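Local coordinates for protein allergen Bos d 2 (PDB 4WFV) that probably carries pheromones or similar small odorant molecules as a secreted lipocalin, and is a major allergen of cow dander, at residues Lys28-Gly33 with Asn144-Ile149; Pro34-Tyr39 with Ile149-Cys154; Asn96-Tyr101 with Glu115-Gly120. One frame throughout, in Å; residues are numbered along the deposited sequence.

Contact 1: residues Lys28-Gly33 with Asn144-Ile149; sequences KIVEGG and NIENLI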
# COMPACT_ATOMS: atom_id res chain seq x y z
N LYS A 28 -2.15 3.45 -13.13
CA LYS A 28 -1.07 3.55 -12.15
C LYS A 28 -0.74 2.23 -11.47
O LYS A 28 0.38 2.06 -10.98
CB LYS A 28 -1.40 4.58 -11.07
CG LYS A 28 -1.49 6.01 -11.57
CD LYS A 28 -0.11 6.53 -11.96
CE LYS A 28 -0.16 8.02 -12.36
NZ LYS A 28 1.21 8.56 -12.65
N ILE A 29 -1.71 1.31 -11.40
CA ILE A 29 -1.54 0.08 -10.62
C ILE A 29 -1.62 -1.23 -11.41
O ILE A 29 -1.51 -2.29 -10.83
CB ILE A 29 -2.55 0.01 -9.45
CG1 ILE A 29 -4.00 -0.02 -9.96
CG2 ILE A 29 -2.31 1.15 -8.48
CD1 ILE A 29 -5.00 -0.52 -8.90
N VAL A 30 -1.79 -1.15 -12.73
CA VAL A 30 -1.73 -2.36 -13.54
C VAL A 30 -0.29 -2.86 -13.62
O VAL A 30 0.63 -2.17 -13.19
CB VAL A 30 -2.29 -2.12 -14.97
CG1 VAL A 30 -3.76 -1.73 -14.89
CG2 VAL A 30 -1.45 -1.07 -15.72
N GLU A 31 -0.11 -4.07 -14.15
CA GLU A 31 1.24 -4.61 -14.26
C GLU A 31 2.18 -3.63 -14.96
O GLU A 31 1.84 -3.05 -15.99
CB GLU A 31 1.21 -5.95 -14.98
CG GLU A 31 0.65 -7.06 -14.14
CD GLU A 31 0.69 -8.40 -14.84
OE1 GLU A 31 -0.37 -8.84 -15.33
OE2 GLU A 31 1.78 -8.99 -14.90
N GLY A 32 3.37 -3.44 -14.40
CA GLY A 32 4.32 -2.49 -14.95
C GLY A 32 4.03 -1.04 -14.59
O GLY A 32 4.80 -0.16 -14.97
N GLY A 33 2.95 -0.79 -13.86
CA GLY A 33 2.61 0.56 -13.45
C GLY A 33 3.47 1.06 -12.30
O GLY A 33 3.96 0.27 -11.49
N ASN A 144 -11.89 -1.26 -9.86
CA ASN A 144 -10.48 -1.18 -10.26
C ASN A 144 -9.53 -1.97 -9.36
O ASN A 144 -8.31 -1.77 -9.43
CB ASN A 144 -10.02 0.27 -10.38
CG ASN A 144 -10.58 0.97 -11.61
OD1 ASN A 144 -11.18 0.32 -12.48
ND2 ASN A 144 -10.38 2.28 -11.70
N ILE A 145 -10.05 -2.87 -8.56
CA ILE A 145 -9.18 -3.71 -7.74
C ILE A 145 -8.35 -4.62 -8.63
O ILE A 145 -8.85 -5.20 -9.60
CB ILE A 145 -9.97 -4.57 -6.73
CG1 ILE A 145 -10.55 -3.70 -5.62
CG2 ILE A 145 -9.07 -5.65 -6.14
CD1 ILE A 145 -11.51 -4.45 -4.69
N GLU A 146 -7.06 -4.72 -8.31
CA GLU A 146 -6.11 -5.63 -8.95
C GLU A 146 -5.63 -6.61 -7.89
O GLU A 146 -5.34 -6.20 -6.76
CB GLU A 146 -4.89 -4.84 -9.48
CG GLU A 146 -5.17 -3.88 -10.65
CD GLU A 146 -5.14 -4.58 -12.00
OE1 GLU A 146 -4.19 -5.35 -12.26
OE2 GLU A 146 -6.06 -4.35 -12.81
N ASN A 147 -5.57 -7.90 -8.21
CA ASN A 147 -4.93 -8.85 -7.31
C ASN A 147 -3.45 -8.89 -7.65
O ASN A 147 -3.05 -9.40 -8.70
CB ASN A 147 -5.55 -10.24 -7.40
CG ASN A 147 -4.91 -11.22 -6.43
OD1 ASN A 147 -3.69 -11.32 -6.34
ND2 ASN A 147 -5.75 -11.94 -5.67
N LEU A 148 -2.64 -8.31 -6.78
CA LEU A 148 -1.21 -8.21 -7.01
C LEU A 148 -0.44 -9.47 -6.65
O LEU A 148 0.55 -9.78 -7.30
CB LEU A 148 -0.63 -7.03 -6.23
CG LEU A 148 -0.56 -5.71 -7.00
CD1 LEU A 148 -1.94 -5.29 -7.51
CD2 LEU A 148 0.02 -4.61 -6.11
N ILE A 149 -0.87 -10.20 -5.63
CA ILE A 149 -0.09 -11.37 -5.25
C ILE A 149 -0.05 -12.40 -6.38
O ILE A 149 0.95 -13.10 -6.56
CB ILE A 149 -0.50 -11.95 -3.89
CG1 ILE A 149 0.48 -13.07 -3.52
CG2 ILE A 149 -1.93 -12.48 -3.91
CD1 ILE A 149 0.44 -13.47 -2.07
O HOH W 1 -2.74 -5.60 -14.71

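Contact 2: residues Pro34-Tyr39 with Ile149-Cys154; sequences PLRNYY and IKTDNC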
# COMPACT_ATOMS: atom_id res chain seq x y z
N PRO A 34 3.66 2.37 -12.21
CA PRO A 34 4.57 2.93 -11.21
C PRO A 34 4.15 2.65 -9.76
O PRO A 34 5.02 2.51 -8.89
CB PRO A 34 4.53 4.44 -11.50
CG PRO A 34 3.23 4.65 -12.25
CD PRO A 34 3.04 3.41 -13.06
N LEU A 35 2.85 2.56 -9.50
CA LEU A 35 2.36 2.38 -8.14
C LEU A 35 1.89 0.97 -7.88
O LEU A 35 1.15 0.73 -6.94
CB LEU A 35 1.23 3.37 -7.82
CG LEU A 35 1.58 4.82 -8.17
CD1 LEU A 35 0.43 5.77 -7.79
CD2 LEU A 35 2.89 5.23 -7.50
N ARG A 36 2.32 0.03 -8.71
CA ARG A 36 2.15 -1.39 -8.41
C ARG A 36 3.43 -1.88 -7.75
O ARG A 36 4.44 -2.09 -8.41
CB ARG A 36 1.86 -2.18 -9.67
CG ARG A 36 1.31 -3.58 -9.40
CD ARG A 36 1.16 -4.33 -10.71
NE ARG A 36 0.63 -5.68 -10.59
CZ ARG A 36 -0.64 -6.02 -10.79
NH1 ARG A 36 -1.55 -5.10 -11.07
NH2 ARG A 36 -1.01 -7.29 -10.71
N ASN A 37 3.38 -2.01 -6.43
CA ASN A 37 4.59 -2.22 -5.65
C ASN A 37 4.41 -3.45 -4.77
O ASN A 37 3.45 -3.55 -4.01
CB ASN A 37 4.88 -0.98 -4.80
CG ASN A 37 4.85 0.30 -5.62
OD1 ASN A 37 4.24 1.30 -5.22
ND2 ASN A 37 5.49 0.28 -6.79
N TYR A 38 5.35 -4.39 -4.90
CA TYR A 38 5.23 -5.66 -4.21
C TYR A 38 5.94 -5.61 -2.86
O TYR A 38 7.15 -5.86 -2.75
CB TYR A 38 5.76 -6.80 -5.09
CG TYR A 38 5.03 -6.92 -6.41
CD1 TYR A 38 3.78 -7.53 -6.49
CD2 TYR A 38 5.58 -6.42 -7.59
CE1 TYR A 38 3.10 -7.65 -7.71
CE2 TYR A 38 4.92 -6.54 -8.81
CZ TYR A 38 3.68 -7.15 -8.86
OH TYR A 38 3.01 -7.27 -10.06
N TYR A 39 5.15 -5.31 -1.83
CA TYR A 39 5.66 -5.16 -0.46
C TYR A 39 6.40 -6.38 0.02
O TYR A 39 6.03 -7.51 -0.31
CB TYR A 39 4.49 -4.91 0.50
CG TYR A 39 4.03 -3.48 0.57
CD1 TYR A 39 3.30 -2.90 -0.47
CD2 TYR A 39 4.31 -2.70 1.69
CE1 TYR A 39 2.87 -1.58 -0.40
CE2 TYR A 39 3.88 -1.38 1.77
CZ TYR A 39 3.16 -0.83 0.73
OH TYR A 39 2.75 0.49 0.83
N ILE A 149 -0.87 -10.20 -5.63
CA ILE A 149 -0.09 -11.37 -5.25
C ILE A 149 -0.05 -12.40 -6.38
O ILE A 149 0.95 -13.10 -6.56
CB ILE A 149 -0.50 -11.95 -3.89
CG1 ILE A 149 0.48 -13.07 -3.52
CG2 ILE A 149 -1.93 -12.48 -3.91
CD1 ILE A 149 0.44 -13.47 -2.07
N LYS A 150 -1.11 -12.47 -7.18
CA LYS A 150 -1.15 -13.43 -8.28
C LYS A 150 -0.17 -13.11 -9.41
O LYS A 150 0.05 -13.94 -10.30
CB LYS A 150 -2.57 -13.58 -8.83
CG LYS A 150 -3.51 -14.30 -7.86
CD LYS A 150 -4.95 -14.31 -8.35
CE LYS A 150 -5.87 -14.97 -7.33
NZ LYS A 150 -5.59 -16.43 -7.22
N THR A 151 0.42 -11.92 -9.40
CA THR A 151 1.48 -11.61 -10.37
C THR A 151 2.81 -11.33 -9.68
O THR A 151 3.77 -10.88 -10.32
CB THR A 151 1.11 -10.41 -11.28
OG1 THR A 151 1.07 -9.21 -10.51
CG2 THR A 151 -0.25 -10.64 -11.96
N ASP A 152 2.89 -11.63 -8.38
CA ASP A 152 4.11 -11.36 -7.62
C ASP A 152 5.07 -12.54 -7.70
O ASP A 152 5.10 -13.41 -6.81
CB ASP A 152 3.79 -11.05 -6.16
CG ASP A 152 4.99 -10.55 -5.39
OD1 ASP A 152 6.13 -10.66 -5.91
OD2 ASP A 152 4.82 -10.08 -4.25
N ASN A 153 5.83 -12.55 -8.78
CA ASN A 153 6.82 -13.59 -9.02
C ASN A 153 8.20 -13.08 -8.70
O ASN A 153 9.20 -13.61 -9.18
CB ASN A 153 6.73 -14.10 -10.47
CG ASN A 153 7.03 -13.02 -11.50
OD1 ASN A 153 7.07 -11.83 -11.19
ND2 ASN A 153 7.24 -13.44 -12.73
N CYS A 154 8.28 -12.03 -7.88
CA CYS A 154 9.57 -11.56 -7.39
C CYS A 154 10.03 -12.40 -6.20
O CYS A 154 9.22 -13.08 -5.57
CB CYS A 154 9.50 -10.08 -7.00
SG CYS A 154 9.05 -8.99 -8.40

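Contact 3: residues Asn96-Tyr101 with Glu115-Gly120; sequences NMLVTY and EGLAKG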
# COMPACT_ATOMS: atom_id res chain seq x y z
N ASN A 96 -3.27 -9.53 11.07
CA ASN A 96 -3.12 -10.22 9.79
C ASN A 96 -3.31 -9.38 8.53
O ASN A 96 -3.10 -9.87 7.42
CB ASN A 96 -4.08 -11.41 9.72
CG ASN A 96 -3.77 -12.47 10.76
OD1 ASN A 96 -4.64 -12.86 11.54
ND2 ASN A 96 -2.52 -12.92 10.79
N MET A 97 -3.68 -8.11 8.71
CA MET A 97 -4.11 -7.28 7.59
C MET A 97 -3.72 -5.82 7.81
O MET A 97 -3.77 -5.32 8.93
CB MET A 97 -5.62 -7.42 7.47
CG MET A 97 -6.28 -6.56 6.46
SD MET A 97 -8.08 -6.78 6.59
CE MET A 97 -8.52 -5.79 5.18
N LEU A 98 -3.34 -5.14 6.73
CA LEU A 98 -3.00 -3.73 6.82
C LEU A 98 -3.51 -3.07 5.55
O LEU A 98 -3.31 -3.60 4.46
CB LEU A 98 -1.47 -3.55 6.94
CG LEU A 98 -0.95 -2.14 7.26
CD1 LEU A 98 0.46 -2.20 7.86
CD2 LEU A 98 -0.97 -1.23 6.03
N VAL A 99 -4.20 -1.95 5.70
CA VAL A 99 -4.69 -1.21 4.53
C VAL A 99 -4.12 0.20 4.53
O VAL A 99 -4.21 0.90 5.53
CB VAL A 99 -6.24 -1.14 4.48
CG1 VAL A 99 -6.69 -0.43 3.20
CG2 VAL A 99 -6.85 -2.54 4.51
N THR A 100 -3.53 0.59 3.41
CA THR A 100 -3.04 1.95 3.22
C THR A 100 -3.96 2.71 2.29
O THR A 100 -4.63 2.11 1.44
CB THR A 100 -1.64 1.99 2.58
OG1 THR A 100 -1.71 1.50 1.23
CG2 THR A 100 -0.65 1.16 3.38
N TYR A 101 -4.00 4.02 2.47
CA TYR A 101 -4.66 4.92 1.54
C TYR A 101 -3.61 5.91 1.06
O TYR A 101 -2.97 6.57 1.86
CB TYR A 101 -5.84 5.65 2.19
CG TYR A 101 -6.41 6.74 1.32
CD1 TYR A 101 -7.08 6.43 0.14
CD2 TYR A 101 -6.25 8.08 1.65
CE1 TYR A 101 -7.59 7.43 -0.68
CE2 TYR A 101 -6.76 9.09 0.83
CZ TYR A 101 -7.43 8.75 -0.33
OH TYR A 101 -7.93 9.73 -1.15
N GLU A 115 -3.99 0.03 -0.80
CA GLU A 115 -3.27 -1.24 -0.86
C GLU A 115 -3.74 -2.12 0.28
O GLU A 115 -3.89 -1.65 1.43
CB GLU A 115 -1.77 -1.01 -0.74
CG GLU A 115 -1.23 -0.16 -1.89
CD GLU A 115 0.15 0.39 -1.64
OE1 GLU A 115 0.41 0.86 -0.52
OE2 GLU A 115 0.98 0.34 -2.57
N GLY A 116 -4.00 -3.38 -0.02
CA GLY A 116 -4.43 -4.35 0.98
C GLY A 116 -3.33 -5.38 1.18
O GLY A 116 -3.04 -6.16 0.28
N LEU A 117 -2.73 -5.37 2.37
CA LEU A 117 -1.59 -6.21 2.68
C LEU A 117 -2.04 -7.29 3.66
O LEU A 117 -2.96 -7.08 4.45
CB LEU A 117 -0.48 -5.38 3.32
CG LEU A 117 -0.08 -4.03 2.75
CD1 LEU A 117 1.12 -3.46 3.51
CD2 LEU A 117 0.27 -4.16 1.29
N ALA A 118 -1.38 -8.44 3.61
CA ALA A 118 -1.67 -9.54 4.53
C ALA A 118 -0.41 -10.23 5.01
O ALA A 118 0.63 -10.18 4.36
CB ALA A 118 -2.57 -10.57 3.87
N LYS A 119 -0.53 -10.91 6.15
CA LYS A 119 0.52 -11.81 6.62
C LYS A 119 0.52 -13.12 5.84
O LYS A 119 1.54 -13.82 5.79
CB LYS A 119 0.33 -12.11 8.11
CG LYS A 119 0.47 -10.91 8.98
CD LYS A 119 1.82 -10.27 8.77
CE LYS A 119 2.12 -9.34 9.90
NZ LYS A 119 3.44 -8.68 9.76
N GLY A 120 -0.62 -13.46 5.26
CA GLY A 120 -0.72 -14.65 4.43
C GLY A 120 -0.66 -14.31 2.96
O GLY A 120 0.10 -13.45 2.54

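Contact 1: residues Lys28-Gly33 with Asn144-Ile149
I29 and E146 form the tight half of this contact, in which a loop with no regular structure is pressed against a short strand. The CD1 methyl of I29 approaches N144 O to 3.6 Å and also reaches E146 CG, while the carbonyl I29 O comes within 4.0 Å of the same E146 CG. E146 meets the isoleucine obliquely with its CG, and a bend at chi2 (-85°) turns CD away from I29 CD1. There the packing slackens. V30 directs its CB away from the strand and offers E146 OE2 just its CG1 methyl, at 4.1 Å. A water joins the two chains on this looser side, accepting from E31 N at 3.1 Å and donating to E146 OE1 at 2.9 Å; OE1 also forms a salt bridge with R36 NH1. Beyond lies a type II turn from V30 to G33, exposed at E31 and G32 and closed by G33 N to V30 O at 2.8 Å, with G32 at its positive-phi position. Behind the contact, strand 146-147 pairs with strand 17-23 through E146 and A21, I145 packs on Y131 of helix 125-137, and I29 rests on M113 of strand 110-118.

Contact 2: residues Pro34-Tyr39 with Ile149-Cys154
T151 OG1 is gripped by two groups of the facing segment: R36 NH2 donates to it at 2.8 Å, nearly straight at 165°, and Y38 OH shares a hydrogen bond of the same length with it. A weak third bond links T151 OG1 to L148 O. The phenol is held in turn by R36, whose NE donates to Y38 OH at 2.9 Å, so the two hydroxyl oxygens lie side by side at one edge of the guanidinium, both in its plane. The arginine chain, extended from CG to NE, carries the guanidinium out to them, while T151 turns OG1 between its own N and carbonyl carbon (chi1 68°), which puts it at the edge of the Y38 ring, near its plane. Further along that ring, D152 slides past in the opposite direction, its CG 3.4 Å from Y38 CD1 and its carboxylate plane inclined 38° to the ring. An Asx turn, C154 N to D152 OD1 at 3.2 Å, fixes the acid, and OD2 forms a salt bridge with R40. C154 SG, in disulfide linkage to C63, lies oblique to the Y38 ring, 4.4 Å from its CD2, a sulfur-aromatic contact. With NH1 bonded to E146 and I29 O, every guanidinium nitrogen of R36 is engaged; the buried cation probably polarises both hydroxyls, and E146 probably balances its charge, while hydroxyl, carboxylate and disulfide tie the C-terminal tail to strand 38-45, the loop before it and, through C63, strand 62-74.

Contact 3: residues Asn96-Tyr101 with Glu115-Gly120
T100 and E115 supply the side-chain hydrogen bond of this antiparallel pairing: T100 OG1 donates to E115 OE1 at 2.8 Å, using the anti lone pair of that oxygen. T100 chi1 (67°) tucks OG1 back over its own backbone, within reach of the glutamate, which runs extended beyond CG. Next to them L98 and L117 lie side by side, pointing the same way, with L98 CD2 4.0 Å from L117 CD1. The backbone sets this register. T100 with E115 and L98 with L117 are hydrogen-bonded pairs, the shortest backbone bond being L117 N to L98 O at 2.8 Å, met nearly along the carbonyl axis. Between them V99 faces G116 in a non-hydrogen-bonded pair, its CA 3.2 Å from E115 O in a CA-H...O contact. At the end of the pairing K119 N reaches N96 O at 3.0 Å. Further out, Y39 OH is a second partner of E115 OE1, and I18 packs on E115 and L117, on the sheet face that in lipocalins lines the calyx. The opposite face, with M97, V99 and A118, looks outward: V99 meets Y131 and L134 of helix 125-137, while strands 85-93 and 17-23 flank the hairpin on its two sides.

How the contacts relate
Following the chain from strand 17-23, the loop at 28-33 enters contact 1 and the next residues, 34-39, enter contact 2 as strand 38-45 begins. The barrel strands follow, and contact 3 closes the short hairpin between strands 97-105 and 110-118, nested inside the long loops closed by both others. Only after helix 125-137 does the chain return, 144-149 completing contact 1 and 149-154 completing contact 2, so these two cross and share I149. R36 stitches them together, while Y39 reaches from contact 2 to E115 of contact 3. Contacts 1 and 3 do not touch. Contacts 1 and 2 join the first loop and the C-terminal segment to each other and to the barrel, while contact 3 lies within the barrel wall.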